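PDB 1A4E: catalase A, which breaks down hydrogen peroxide into water and oxygen with a heme cofactor, probably protecting the yeast cell from peroxide made by peroxisomal oxidases. Local coordinates for residues 89-94 against 315-320; 384-387 against 392-395; 455-460 against 467-472. One frame throughout, in Å; residues are numbered along the deposited sequence.

Contact 1 (89-94 against 315-320); sequences KCLTRF and AAFAPS. With HEM (protoporphyrin IX containing Fe), chain I.
Phe317 sets its ring against Arg93 CB and the carbonyl oxygen of Leu91, and this is where the two segments pack tightly. Arg93 CB meets the ring obliquely, 3.7 Å from Phe317 CE2, while Leu91 O sits at the ring edge, close to its plane, 3.7 Å from Phe317 CE1. The Leu91 side chain makes the looser part: its CG stands 4.2 Å from Phe317 CZ, and its methyl CD2 reaches Ala315 CB at 4.1 Å. All four touching residues are buried, so the loose part is no solvent side. No hydrogen bond joins the segments directly. Both instead meet a heme propionate, which gives the contact its polar side. Arg93 CG lies anti to the backbone N (chi1 -160°), and a bend at chi3 (82°) turns the guanidinium edge to the carboxylate. Arg93 NE donates to HEM O1D over 3.0 Å, with 148° at the hydrogen; further bonds from NE to HEM O2D and from NH2 to HEM O1D are weak. Phe317 CD2 is 3.4 Å from HEM O2D, so the propionate is gripped by charge and bordered by carbon. Arg93 NH2 also donates to the carbonyl oxygen of the active-site residue His56. In the catalase beta-barrel, strand 87-95 runs antiparallel between strands 59-68 and 112-119. Phe317 also packs on strands 112-119 and 122-129, and Ala318 touches the heme ligand Tyr341 on helix 332-348.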
ATOM      1  N   LYS B  89      21.439 -17.010 -18.724  1.00 27.91           N
ATOM      2  CA  LYS B  89      19.996 -17.006 -18.906  1.00 26.07           C
ATOM      3  C   LYS B  89      19.465 -15.572 -18.839  1.00 23.40           C
ATOM      4  O   LYS B  89      20.018 -14.712 -18.148  1.00 20.41           O
ATOM      5  CB  LYS B  89      19.358 -17.875 -17.826  1.00 31.35           C
ATOM      6  CG  LYS B  89      17.850 -18.028 -18.020  1.00 45.07           C
ATOM      7  CD  LYS B  89      17.175 -18.722 -16.851  1.00 53.29           C
ATOM      8  CE  LYS B  89      15.680 -18.453 -16.916  1.00 59.32           C
ATOM      9  NZ  LYS B  89      14.983 -19.114 -15.829  1.00 63.85           N
ATOM     10  N   CYS B  90      18.423 -15.288 -19.621  1.00 20.54           N
ATOM     11  CA  CYS B  90      17.834 -13.970 -19.596  1.00 19.20           C
ATOM     12  C   CYS B  90      16.316 -13.975 -19.721  1.00 20.65           C
ATOM     13  O   CYS B  90      15.699 -14.994 -20.037  1.00 23.02           O
ATOM     14  CB  CYS B  90      18.449 -13.138 -20.719  1.00 20.24           C
ATOM     15  SG  CYS B  90      17.954 -13.609 -22.392  1.00 23.74           S
ATOM     16  N   LEU B  91      15.709 -12.822 -19.428  1.00 19.91           N
ATOM     17  CA  LEU B  91      14.282 -12.595 -19.576  1.00 18.28           C
ATOM     18  C   LEU B  91      14.121 -11.276 -20.310  1.00 18.81           C
ATOM     19  O   LEU B  91      14.699 -10.269 -19.916  1.00 20.88           O
ATOM     20  CB  LEU B  91      13.579 -12.490 -18.205  1.00 20.31           C
ATOM     21  CG  LEU B  91      12.167 -11.863 -18.135  1.00 21.45           C
ATOM     22  CD1 LEU B  91      11.124 -12.723 -18.832  1.00 18.51           C
ATOM     23  CD2 LEU B  91      11.798 -11.702 -16.682  1.00 25.61           C
ATOM     24  N   THR B  92      13.316 -11.236 -21.368  1.00 22.17           N
ATOM     25  CA  THR B  92      13.090 -10.012 -22.111  1.00 20.79           C
ATOM     26  C   THR B  92      11.635  -9.614 -22.025  1.00 22.72           C
ATOM     27  O   THR B  92      10.762 -10.476 -22.140  1.00 24.55           O
ATOM     28  CB  THR B  92      13.494 -10.212 -23.597  1.00 21.75           C
ATOM     29  OG1 THR B  92      14.891 -10.491 -23.621  1.00 22.53           O
ATOM     30  CG2 THR B  92      13.222  -8.989 -24.452  1.00 16.94           C
ATOM     31  N   ARG B  93      11.359  -8.329 -21.778  1.00 23.50           N
ATOM     32  CA  ARG B  93      10.003  -7.832 -21.880  1.00 24.17           C
ATOM     33  C   ARG B  93      10.034  -6.766 -22.964  1.00 26.51           C
ATOM     34  O   ARG B  93      10.865  -5.856 -22.976  1.00 25.76           O
ATOM     35  CB  ARG B  93       9.478  -7.183 -20.572  1.00 22.94           C
ATOM     36  CG  ARG B  93       7.942  -7.166 -20.623  1.00 24.96           C
ATOM     37  CD  ARG B  93       7.163  -6.719 -19.386  1.00 23.30           C
ATOM     38  NE  ARG B  93       7.134  -5.286 -19.371  1.00 28.27           N
ATOM     39  CZ  ARG B  93       6.064  -4.541 -19.629  1.00 22.89           C
ATOM     40  NH1 ARG B  93       4.852  -4.982 -19.911  1.00 24.63           N
ATOM     41  NH2 ARG B  93       6.273  -3.257 -19.729  1.00 28.55           N
ATOM     42  N   PHE B  94       9.163  -6.983 -23.950  1.00 26.97           N
ATOM     43  CA  PHE B  94       8.925  -6.045 -25.034  1.00 25.77           C
ATOM     44  C   PHE B  94       7.676  -5.245 -24.706  1.00 27.20           C
ATOM     45  O   PHE B  94       6.778  -5.777 -24.063  1.00 29.15           O
ATOM     46  CB  PHE B  94       8.677  -6.768 -26.316  1.00 24.55           C
ATOM     47  CG  PHE B  94       9.813  -7.640 -26.802  1.00 25.54           C
ATOM     48  CD1 PHE B  94      10.959  -7.049 -27.341  1.00 25.71           C
ATOM     49  CD2 PHE B  94       9.681  -9.023 -26.755  1.00 23.64           C
ATOM     50  CE1 PHE B  94      11.978  -7.856 -27.847  1.00 24.65           C
ATOM     51  CE2 PHE B  94      10.707  -9.818 -27.265  1.00 26.13           C
ATOM     52  CZ  PHE B  94      11.852  -9.239 -27.810  1.00 23.19           C
ATOM     53  N   ALA B 315       7.816  -8.544 -13.333  1.00 21.29           N
ATOM     54  CA  ALA B 315       9.220  -8.348 -13.654  1.00 19.76           C
ATOM     55  C   ALA B 315       9.619  -6.893 -13.483  1.00 21.22           C
ATOM     56  O   ALA B 315       8.902  -5.974 -13.875  1.00 21.96           O
ATOM     57  CB  ALA B 315       9.482  -8.757 -15.086  1.00 20.76           C
ATOM     58  N   ALA B 316      10.783  -6.710 -12.863  1.00 20.20           N
ATOM     59  CA  ALA B 316      11.321  -5.394 -12.563  1.00 20.37           C
ATOM     60  C   ALA B 316      12.664  -5.203 -13.245  1.00 21.11           C
ATOM     61  O   ALA B 316      13.607  -5.946 -12.996  1.00 20.98           O
ATOM     62  CB  ALA B 316      11.522  -5.242 -11.073  1.00 17.01           C
ATOM     63  N   PHE B 317      12.748  -4.187 -14.102  1.00 22.60           N
ATOM     64  CA  PHE B 317      13.947  -3.868 -14.874  1.00 23.31           C
ATOM     65  C   PHE B 317      14.423  -2.470 -14.504  1.00 25.22           C
ATOM     66  O   PHE B 317      13.611  -1.543 -14.428  1.00 25.17           O
ATOM     67  CB  PHE B 317      13.665  -3.883 -16.369  1.00 20.30           C
ATOM     68  CG  PHE B 317      13.187  -5.214 -16.923  1.00 21.13           C
ATOM     69  CD1 PHE B 317      14.111  -6.158 -17.379  1.00 20.68           C
ATOM     70  CD2 PHE B 317      11.822  -5.493 -16.976  1.00 22.35           C
ATOM     71  CE1 PHE B 317      13.663  -7.377 -17.884  1.00 21.85           C
ATOM     72  CE2 PHE B 317      11.386  -6.716 -17.483  1.00 23.09           C
ATOM     73  CZ  PHE B 317      12.303  -7.659 -17.937  1.00 23.72           C
ATOM     74  N   ALA B 318      15.733  -2.304 -14.275  1.00 24.86           N
ATOM     75  CA  ALA B 318      16.313  -1.031 -13.860  1.00 23.60           C
ATOM     76  C   ALA B 318      17.727  -0.841 -14.404  1.00 22.94           C
ATOM     77  O   ALA B 318      18.535  -1.771 -14.322  1.00 24.63           O
ATOM     78  CB  ALA B 318      16.379  -0.956 -12.340  1.00 18.38           C
ATOM     79  N   PRO B 319      18.102   0.326 -14.952  1.00 21.91           N
ATOM     80  CA  PRO B 319      19.463   0.645 -15.368  1.00 22.28           C
ATOM     81  C   PRO B 319      20.488   0.579 -14.240  1.00 23.39           C
ATOM     82  O   PRO B 319      21.679   0.371 -14.470  1.00 23.14           O
ATOM     83  CB  PRO B 319      19.343   2.019 -15.975  1.00 22.64           C
ATOM     84  CG  PRO B 319      17.919   2.070 -16.444  1.00 20.55           C
ATOM     85  CD  PRO B 319      17.199   1.417 -15.289  1.00 20.77           C
ATOM     86  N   SER B 320      20.008   0.743 -13.001  1.00 24.66           N
ATOM     87  CA  SER B 320      20.851   0.652 -11.817  1.00 26.18           C
ATOM     88  C   SER B 320      21.208  -0.785 -11.443  1.00 27.03           C
ATOM     89  O   SER B 320      22.104  -1.031 -10.627  1.00 30.04           O
ATOM     90  CB  SER B 320      20.140   1.357 -10.662  1.00 26.39           C
ATOM     91  OG  SER B 320      18.787   0.960 -10.525  1.00 26.12           O
TER
HETATM   92  CHA HEM I 503      10.055   1.893 -18.197  1.00 19.73           C
HETATM   93  CHB HEM I 503      11.403   6.057 -16.234  1.00 23.08           C
HETATM   94  CHC HEM I 503      13.819   7.129 -20.225  1.00 22.82           C
HETATM   95  CHD HEM I 503      13.312   2.573 -21.683  1.00 22.32           C
HETATM   96  C1A HEM I 503      10.080   3.009 -17.381  1.00 21.81           C
HETATM   97  C2A HEM I 503       9.501   3.053 -16.052  1.00 23.86           C
HETATM   98  C3A HEM I 503       9.953   4.187 -15.464  1.00 24.23           C
HETATM   99  C4A HEM I 503      10.776   4.852 -16.445  1.00 24.64           C
HETATM  100  CMA HEM I 503       9.727   4.655 -14.035  1.00 18.86           C
HETATM  101  CAA HEM I 503       8.626   1.986 -15.419  1.00 21.71           C
HETATM  102  CBA HEM I 503       9.465   1.170 -14.460  1.00 26.71           C
HETATM  103  CGA HEM I 503       8.717   0.077 -13.731  1.00 25.96           C
HETATM  104  O1A HEM I 503       7.654   0.313 -13.163  1.00 23.24           O
HETATM  105  O2A HEM I 503       9.232  -1.031 -13.721  1.00 25.56           O
HETATM  106  C1B HEM I 503      12.207   6.703 -17.147  1.00 24.72           C
HETATM  107  C2B HEM I 503      12.760   8.020 -16.938  1.00 24.26           C
HETATM  108  C3B HEM I 503      13.367   8.386 -18.117  1.00 25.35           C
HETATM  109  C4B HEM I 503      13.185   7.251 -19.010  1.00 22.07           C
HETATM  110  CMB HEM I 503      12.619   8.789 -15.629  1.00 21.13           C
HETATM  111  CAB HEM I 503      14.025   9.570 -18.473  1.00 24.06           C
HETATM  112  CBB HEM I 503      14.479  10.655 -17.588  1.00 19.20           C
HETATM  113  C1C HEM I 503      13.919   5.968 -20.966  1.00 23.54           C
HETATM  114  C2C HEM I 503      14.847   5.793 -22.060  1.00 25.62           C
HETATM  115  C3C HEM I 503      14.761   4.485 -22.440  1.00 24.85           C
HETATM  116  C4C HEM I 503      13.766   3.877 -21.576  1.00 24.42           C
HETATM  117  CMC HEM I 503      15.765   6.884 -22.606  1.00 22.45           C
HETATM  118  CAC HEM I 503      15.503   3.822 -23.407  1.00 21.23           C
HETATM  119  CBC HEM I 503      16.946   3.722 -23.372  1.00 21.98           C
HETATM  120  C1D HEM I 503      12.359   1.992 -20.869  1.00 20.59           C
HETATM  121  C2D HEM I 503      11.876   0.641 -21.011  1.00 20.58           C
HETATM  122  C3D HEM I 503      10.944   0.468 -20.050  1.00 21.91           C
HETATM  123  C4D HEM I 503      10.860   1.699 -19.311  1.00 20.82           C
HETATM  124  CMD HEM I 503      12.337  -0.400 -22.022  1.00 18.73           C
HETATM  125  CAD HEM I 503      10.099  -0.771 -19.825  1.00 19.85           C
HETATM  126  CBD HEM I 503      10.709  -1.789 -18.889  1.00 19.80           C
HETATM  127  CGD HEM I 503       9.810  -3.008 -18.790  1.00 25.52           C
HETATM  128  O1D HEM I 503       9.572  -3.655 -19.801  1.00 28.56           O
HETATM  129  O2D HEM I 503       9.326  -3.316 -17.708  1.00 25.20           O
HETATM  130  NA  HEM I 503      10.887   4.110 -17.603  1.00 23.44           N
HETATM  131  NB  HEM I 503      12.490   6.225 -18.405  1.00 23.35           N
HETATM  132  NC  HEM I 503      13.294   4.783 -20.643  1.00 24.80           N
HETATM  133  ND  HEM I 503      11.742   2.634 -19.812  1.00 20.60           N
HETATM  134 FE   HEM I 503      12.068   4.449 -19.140  1.00 20.84          FE

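Contact 2 (384-387 against 392-395); sequences SEPT and DKSY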
ATOM      1  N   SER B 384      18.619 -15.488  12.032  1.00 29.28           N
ATOM      2  CA  SER B 384      19.210 -14.792  13.161  1.00 31.02           C
ATOM      3  C   SER B 384      20.475 -14.000  12.866  1.00 29.43           C
ATOM      4  O   SER B 384      21.086 -13.478  13.804  1.00 30.07           O
ATOM      5  CB  SER B 384      19.474 -15.810  14.266  1.00 31.35           C
ATOM      6  OG  SER B 384      20.296 -16.872  13.802  1.00 38.38           O
ATOM      7  N   GLU B 385      20.874 -13.887  11.585  1.00 28.73           N
ATOM      8  CA  GLU B 385      22.019 -13.078  11.157  1.00 29.33           C
ATOM      9  C   GLU B 385      21.957 -11.673  11.728  1.00 30.89           C
ATOM     10  O   GLU B 385      20.888 -11.059  11.680  1.00 32.52           O
ATOM     11  CB  GLU B 385      22.088 -12.884   9.653  1.00 30.78           C
ATOM     12  CG  GLU B 385      22.746 -13.989   8.866  1.00 31.62           C
ATOM     13  CD  GLU B 385      24.240 -14.137   9.088  1.00 35.99           C
ATOM     14  OE1 GLU B 385      24.961 -13.139   9.068  1.00 30.28           O
ATOM     15  OE2 GLU B 385      24.677 -15.273   9.267  1.00 36.60           O
ATOM     16  N   PRO B 386      23.040 -11.131  12.303  1.00 30.27           N
ATOM     17  CA  PRO B 386      23.126  -9.737  12.725  1.00 27.72           C
ATOM     18  C   PRO B 386      22.664  -8.724  11.681  1.00 27.80           C
ATOM     19  O   PRO B 386      22.851  -8.862  10.472  1.00 26.39           O
ATOM     20  CB  PRO B 386      24.576  -9.586  13.120  1.00 26.48           C
ATOM     21  CG  PRO B 386      24.852 -10.929  13.743  1.00 26.26           C
ATOM     22  CD  PRO B 386      24.214 -11.880  12.743  1.00 26.02           C
ATOM     23  N   THR B 387      22.013  -7.683  12.178  1.00 26.49           N
ATOM     24  CA  THR B 387      21.509  -6.623  11.323  1.00 27.34           C
ATOM     25  C   THR B 387      22.544  -5.535  11.037  1.00 27.32           C
ATOM     26  O   THR B 387      22.226  -4.399  10.690  1.00 27.83           O
ATOM     27  CB  THR B 387      20.264  -6.053  12.003  1.00 26.26           C
ATOM     28  OG1 THR B 387      20.658  -5.792  13.347  1.00 27.45           O
ATOM     29  CG2 THR B 387      19.056  -6.968  11.914  1.00 24.85           C
ATOM     30  N   ASP B 392      32.215 -10.626  15.367  1.00 40.07           N
ATOM     31  CA  ASP B 392      32.390 -12.056  15.597  1.00 41.27           C
ATOM     32  C   ASP B 392      31.899 -12.897  14.416  1.00 41.52           C
ATOM     33  O   ASP B 392      32.037 -14.120  14.400  1.00 43.27           O
ATOM     34  CB  ASP B 392      31.647 -12.462  16.877  1.00 44.23           C
ATOM     35  CG  ASP B 392      30.124 -12.429  16.842  1.00 47.93           C
ATOM     36  OD1 ASP B 392      29.537 -11.483  16.315  1.00 53.91           O
ATOM     37  OD2 ASP B 392      29.521 -13.367  17.356  1.00 51.69           O
ATOM     38  N   LYS B 393      31.297 -12.235  13.423  1.00 42.41           N
ATOM     39  CA  LYS B 393      30.836 -12.867  12.195  1.00 41.94           C
ATOM     40  C   LYS B 393      31.776 -12.508  11.049  1.00 40.76           C
ATOM     41  O   LYS B 393      32.571 -11.571  11.139  1.00 39.43           O
ATOM     42  CB  LYS B 393      29.417 -12.391  11.872  1.00 44.02           C
ATOM     43  CG  LYS B 393      28.380 -12.749  12.938  1.00 45.82           C
ATOM     44  CD  LYS B 393      28.006 -14.224  12.908  1.00 48.92           C
ATOM     45  CE  LYS B 393      27.033 -14.478  11.766  1.00 52.07           C
ATOM     46  NZ  LYS B 393      26.774 -15.893  11.590  1.00 53.53           N
ATOM     47  N   SER B 394      31.692 -13.257   9.946  1.00 41.58           N
ATOM     48  CA  SER B 394      32.550 -13.036   8.789  1.00 42.94           C
ATOM     49  C   SER B 394      31.791 -12.493   7.579  1.00 41.07           C
ATOM     50  O   SER B 394      30.649 -12.881   7.345  1.00 39.86           O
ATOM     51  CB  SER B 394      33.219 -14.346   8.426  1.00 45.32           C
ATOM     52  OG  SER B 394      34.203 -14.112   7.435  1.00 54.27           O
ATOM     53  N   TYR B 395      32.380 -11.565   6.808  1.00 40.22           N
ATOM     54  CA  TYR B 395      31.744 -10.975   5.624  1.00 39.26           C
ATOM     55  C   TYR B 395      32.758 -10.834   4.497  1.00 40.93           C
ATOM     56  O   TYR B 395      33.859 -10.320   4.702  1.00 42.39           O
ATOM     57  CB  TYR B 395      31.171  -9.576   5.920  1.00 33.49           C
ATOM     58  CG  TYR B 395      30.211  -9.577   7.100  1.00 34.57           C
ATOM     59  CD1 TYR B 395      28.892 -10.021   6.944  1.00 32.31           C
ATOM     60  CD2 TYR B 395      30.679  -9.198   8.359  1.00 31.69           C
ATOM     61  CE1 TYR B 395      28.046 -10.088   8.054  1.00 31.63           C
ATOM     62  CE2 TYR B 395      29.834  -9.265   9.466  1.00 33.29           C
ATOM     63  CZ  TYR B 395      28.522  -9.707   9.307  1.00 33.54           C
ATOM     64  OH  TYR B 395      27.691  -9.766  10.406  1.00 32.78           O
TER
HETATM   65  O   HOH W   1      25.135 -10.434   9.655  1.00 35.08           O
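The Glu385 and Lys393 side chains run at a slant to one another, and their charged ends meet in a salt bridge of 3.2 Å between Glu385 OE2 and Lys393 NZ. The ammonium approaches from above the carboxylate, 38° out of its plane. Bends at chi2 and chi3 (-75° and -78°) fold the lysine back over Pro386, which it passes at about a right angle, with Lys393 CE 4.0 Å from Pro386 CD. The other carboxylate oxygen works through water 1, which donates to Glu385 OE1 (2.8 Å) and to Pro386 O (2.9 Å). The same water accepts from Tyr395 OH at 2.7 Å and lies in the plane of the tyrosine ring, at its edge. Tyr395 OH in turn accepts from the backbone N of Ala390. The stronger partner of Glu385 is Arg6 of a neighbouring subunit, salt-bridged to the same OE2. An alanine in place of Glu385 would probably leave both Lys393 and that Arg6 without their carboxylate, and water 1 without one of its acceptors. With Thr387 O bonded to His147 of a further subunit, this local loop closure belongs to the wrapping loop of catalases, under which the N-terminal arm of a neighbouring subunit, here carrying Arg6, passes to interlock the tetramer.

Contact 3 (455-460 against 467-472); sequences IHVEGA and RVYDMF
Val457 and Val468 face each other tip to tip, bringing together the end region of one helix and the middle of the next. Approached from Ile455, the first segment is helical, and His456, one residue before the contact, is held by another neighbour: its ND1 is hydrogen-bonded to Trp164 NE1 of helix 160-168. Val457 then points at the second helix. Its chi1 of 180° puts CG1 anti to the backbone N and CG2 beside it, which turns both methyls to the neighbour. CG2 of Val457 meets CG1 of Val468 at 3.7 Å, the closest side-chain approach of the two segments, while CG1 of Val457 stands 4.1 Å from the same Val468 methyl. CG1 also approaches the Tyr469 ring obliquely, 4.3 Å from Tyr469 CE1. The CA atoms of Val457 and Val468 are 7.8 Å apart, the nearest CA pair of the two segments. Every contact across the segments is apolar. At Glu458 the bond to CB leads away from the second helix. Val457 to Ala460 form a type I beta turn, closed by Ala460 N to Val457 O at 2.9 Å; the preceding bond, Gly459 N to His456 O, is weak. Val457 O also accepts from Gln465 NE2, a polar tie beside the valine contact. At Ala460 the backbone is extended (psi 167°), which carries the chain out of the turn toward helix 462-473. There Phe472 N to Val468 O, 3.0 Å, and Met471 N to Arg467 O are i to i+4 bonds, consistent with helix through this segment. Val457 rests on Trp164 and Val468 on Thr168, so helix 160-168 flanks both. Val457 with Val468 and Tyr469 packs two consecutive helices as a helical hairpin within the helical C-terminal region of the catalase fold, four helices here between 430 and 487.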
ATOM      1  N   ILE B 455      -1.514  12.799 -41.158  1.00 37.03           N
ATOM      2  CA  ILE B 455      -2.783  12.322 -40.615  1.00 37.48           C
ATOM      3  C   ILE B 455      -2.897  12.483 -39.097  1.00 38.89           C
ATOM      4  O   ILE B 455      -4.001  12.471 -38.554  1.00 39.92           O
ATOM      5  CB  ILE B 455      -3.025  10.830 -40.965  1.00 36.54           C
ATOM      6  CG1 ILE B 455      -1.984   9.895 -40.366  1.00 33.63           C
ATOM      7  CG2 ILE B 455      -3.081  10.758 -42.481  1.00 36.61           C
ATOM      8  CD1 ILE B 455      -2.309   8.406 -40.580  1.00 34.15           C
ATOM      9  N   HIS B 456      -1.758  12.655 -38.412  1.00 38.99           N
ATOM     10  CA  HIS B 456      -1.723  12.870 -36.973  1.00 37.48           C
ATOM     11  C   HIS B 456      -1.866  14.359 -36.646  1.00 37.73           C
ATOM     12  O   HIS B 456      -2.650  14.729 -35.773  1.00 36.81           O
ATOM     13  CB  HIS B 456      -0.402  12.298 -36.456  1.00 35.97           C
ATOM     14  CG  HIS B 456      -0.281  12.286 -34.945  1.00 37.20           C
ATOM     15  ND1 HIS B 456      -0.069  13.314 -34.140  1.00 37.44           N
ATOM     16  CD2 HIS B 456      -0.395  11.161 -34.164  1.00 37.46           C
ATOM     17  CE1 HIS B 456      -0.050  12.871 -32.910  1.00 37.30           C
ATOM     18  NE2 HIS B 456      -0.249  11.577 -32.936  1.00 38.90           N
ATOM     19  N   VAL B 457      -1.126  15.218 -37.366  1.00 40.71           N
ATOM     20  CA  VAL B 457      -1.129  16.673 -37.192  1.00 43.26           C
ATOM     21  C   VAL B 457      -2.471  17.284 -37.576  1.00 45.53           C
ATOM     22  O   VAL B 457      -2.859  18.313 -37.026  1.00 47.35           O
ATOM     23  CB  VAL B 457      -0.002  17.313 -38.049  1.00 40.21           C
ATOM     24  CG1 VAL B 457       0.060  18.821 -37.924  1.00 40.74           C
ATOM     25  CG2 VAL B 457       1.321  16.845 -37.503  1.00 45.84           C
ATOM     26  N   GLU B 458      -3.180  16.642 -38.510  1.00 45.53           N
ATOM     27  CA  GLU B 458      -4.494  17.061 -38.971  1.00 48.22           C
ATOM     28  C   GLU B 458      -5.473  17.342 -37.830  1.00 50.27           C
ATOM     29  O   GLU B 458      -6.248  18.300 -37.869  1.00 49.96           O
ATOM     30  CB  GLU B 458      -4.971  15.947 -39.903  1.00 49.88           C
ATOM     31  CG  GLU B 458      -6.364  16.002 -40.504  1.00 56.92           C
ATOM     32  CD  GLU B 458      -7.445  15.460 -39.580  1.00 62.25           C
ATOM     33  OE1 GLU B 458      -7.473  14.247 -39.350  1.00 65.48           O
ATOM     34  OE2 GLU B 458      -8.238  16.259 -39.082  1.00 63.01           O
ATOM     35  N   GLY B 459      -5.398  16.510 -36.784  1.00 51.83           N
ATOM     36  CA  GLY B 459      -6.253  16.634 -35.617  1.00 53.23           C
ATOM     37  C   GLY B 459      -5.835  17.727 -34.638  1.00 54.10           C
ATOM     38  O   GLY B 459      -6.350  17.769 -33.518  1.00 56.18           O
ATOM     39  N   ALA B 460      -4.917  18.626 -35.009  1.00 52.52           N
ATOM     40  CA  ALA B 460      -4.488  19.688 -34.118  1.00 51.84           C
ATOM     41  C   ALA B 460      -5.019  21.063 -34.511  1.00 52.73           C
ATOM     42  O   ALA B 460      -5.549  21.290 -35.598  1.00 52.85           O
ATOM     43  CB  ALA B 460      -2.966  19.749 -34.083  1.00 47.70           C
ATOM     44  N   ARG B 467       3.278  25.537 -36.338  1.00 41.68           N
ATOM     45  CA  ARG B 467       4.549  25.308 -35.662  1.00 41.82           C
ATOM     46  C   ARG B 467       5.190  23.969 -36.002  1.00 41.23           C
ATOM     47  O   ARG B 467       6.416  23.838 -35.976  1.00 40.08           O
ATOM     48  CB  ARG B 467       4.378  25.356 -34.170  1.00 43.76           C
ATOM     49  CG  ARG B 467       3.865  26.671 -33.658  1.00 47.19           C
ATOM     50  CD  ARG B 467       4.010  26.549 -32.175  1.00 54.21           C
ATOM     51  NE  ARG B 467       2.911  27.174 -31.477  1.00 62.06           N
ATOM     52  CZ  ARG B 467       2.665  26.862 -30.206  1.00 67.43           C
ATOM     53  NH1 ARG B 467       3.417  25.971 -29.540  1.00 67.73           N
ATOM     54  NH2 ARG B 467       1.643  27.461 -29.597  1.00 68.08           N
ATOM     55  N   VAL B 468       4.350  22.965 -36.305  1.00 39.40           N
ATOM     56  CA  VAL B 468       4.829  21.660 -36.737  1.00 38.91           C
ATOM     57  C   VAL B 468       5.478  21.817 -38.106  1.00 39.32           C
ATOM     58  O   VAL B 468       6.578  21.308 -38.310  1.00 39.25           O
ATOM     59  CB  VAL B 468       3.650  20.666 -36.801  1.00 36.43           C
ATOM     60  CG1 VAL B 468       4.078  19.341 -37.411  1.00 32.10           C
ATOM     61  CG2 VAL B 468       3.135  20.431 -35.387  1.00 34.89           C
ATOM     62  N   TYR B 469       4.822  22.562 -39.014  1.00 40.28           N
ATOM     63  CA  TYR B 469       5.332  22.809 -40.358  1.00 39.12           C
ATOM     64  C   TYR B 469       6.628  23.592 -40.307  1.00 39.46           C
ATOM     65  O   TYR B 469       7.554  23.269 -41.045  1.00 42.34           O
ATOM     66  CB  TYR B 469       4.344  23.609 -41.198  1.00 37.18           C
ATOM     67  CG  TYR B 469       2.952  23.011 -41.320  1.00 38.92           C
ATOM     68  CD1 TYR B 469       2.739  21.627 -41.268  1.00 39.44           C
ATOM     69  CD2 TYR B 469       1.869  23.881 -41.458  1.00 40.48           C
ATOM     70  CE1 TYR B 469       1.441  21.119 -41.348  1.00 40.39           C
ATOM     71  CE2 TYR B 469       0.571  23.376 -41.540  1.00 40.70           C
ATOM     72  CZ  TYR B 469       0.368  21.997 -41.484  1.00 40.19           C
ATOM     73  OH  TYR B 469      -0.916  21.502 -41.562  1.00 43.17           O
ATOM     74  N   ASP B 470       6.740  24.583 -39.413  1.00 39.11           N
ATOM     75  CA  ASP B 470       7.965  25.351 -39.285  1.00 42.20           C
ATOM     76  C   ASP B 470       9.119  24.544 -38.733  1.00 43.02           C
ATOM     77  O   ASP B 470      10.255  24.762 -39.151  1.00 45.96           O
ATOM     78  CB  ASP B 470       7.728  26.572 -38.395  1.00 43.18           C
ATOM     79  CG  ASP B 470       6.868  27.667 -39.032  1.00 46.35           C
ATOM     80  OD1 ASP B 470       6.593  27.629 -40.237  1.00 45.59           O
ATOM     81  OD2 ASP B 470       6.470  28.580 -38.310  1.00 46.50           O
ATOM     82  N   MET B 471       8.843  23.588 -37.836  1.00 44.14           N
ATOM     83  CA  MET B 471       9.876  22.716 -37.288  1.00 42.34           C
ATOM     84  C   MET B 471      10.367  21.733 -38.347  1.00 40.08           C
ATOM     85  O   MET B 471      11.575  21.544 -38.496  1.00 41.98           O
ATOM     86  CB  MET B 471       9.329  21.945 -36.078  1.00 42.08           C
ATOM     87  CG  MET B 471      10.335  21.007 -35.418  1.00 41.03           C
ATOM     88  SD  MET B 471       9.691  20.121 -33.978  1.00 40.15           S
ATOM     89  CE  MET B 471       8.576  19.004 -34.780  1.00 37.63           C
ATOM     90  N   PHE B 472       9.463  21.119 -39.119  1.00 37.99           N
ATOM     91  CA  PHE B 472       9.877  20.193 -40.160  1.00 39.56           C
ATOM     92  C   PHE B 472      10.497  20.844 -41.390  1.00 40.89           C
ATOM     93  O   PHE B 472      11.262  20.199 -42.103  1.00 39.09           O
ATOM     94  CB  PHE B 472       8.682  19.347 -40.563  1.00 38.83           C
ATOM     95  CG  PHE B 472       8.472  18.200 -39.580  1.00 39.33           C
ATOM     96  CD1 PHE B 472       9.311  17.081 -39.629  1.00 37.88           C
ATOM     97  CD2 PHE B 472       7.445  18.262 -38.634  1.00 39.38           C
ATOM     98  CE1 PHE B 472       9.116  16.030 -38.733  1.00 40.49           C
ATOM     99  CE2 PHE B 472       7.260  17.204 -37.743  1.00 38.56           C
ATOM    100  CZ  PHE B 472       8.093  16.090 -37.790  1.00 38.26           C
TER

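How the contacts relate
From the N terminus, contact 1 closes first, bringing the loop after helix 308-313 back to strand 87-95 across 220 intervening residues and tying barrel and heme pocket together. Contact 2 follows as a local closure of four intervening residues, its centre about 37 Å from the centre of the chain, where the long segment between helix 332-348 and strand 411-418 meets other subunits. Contact 3 comes last, closing over six intervening residues, five of them helical, to join helices 445-457 and 462-473. The three stand in series: none nests in or crosses another. Contacts 2 and 3 lie on opposite sides of the chain's centre, their centres about 63 Å apart, and no two contacts touch.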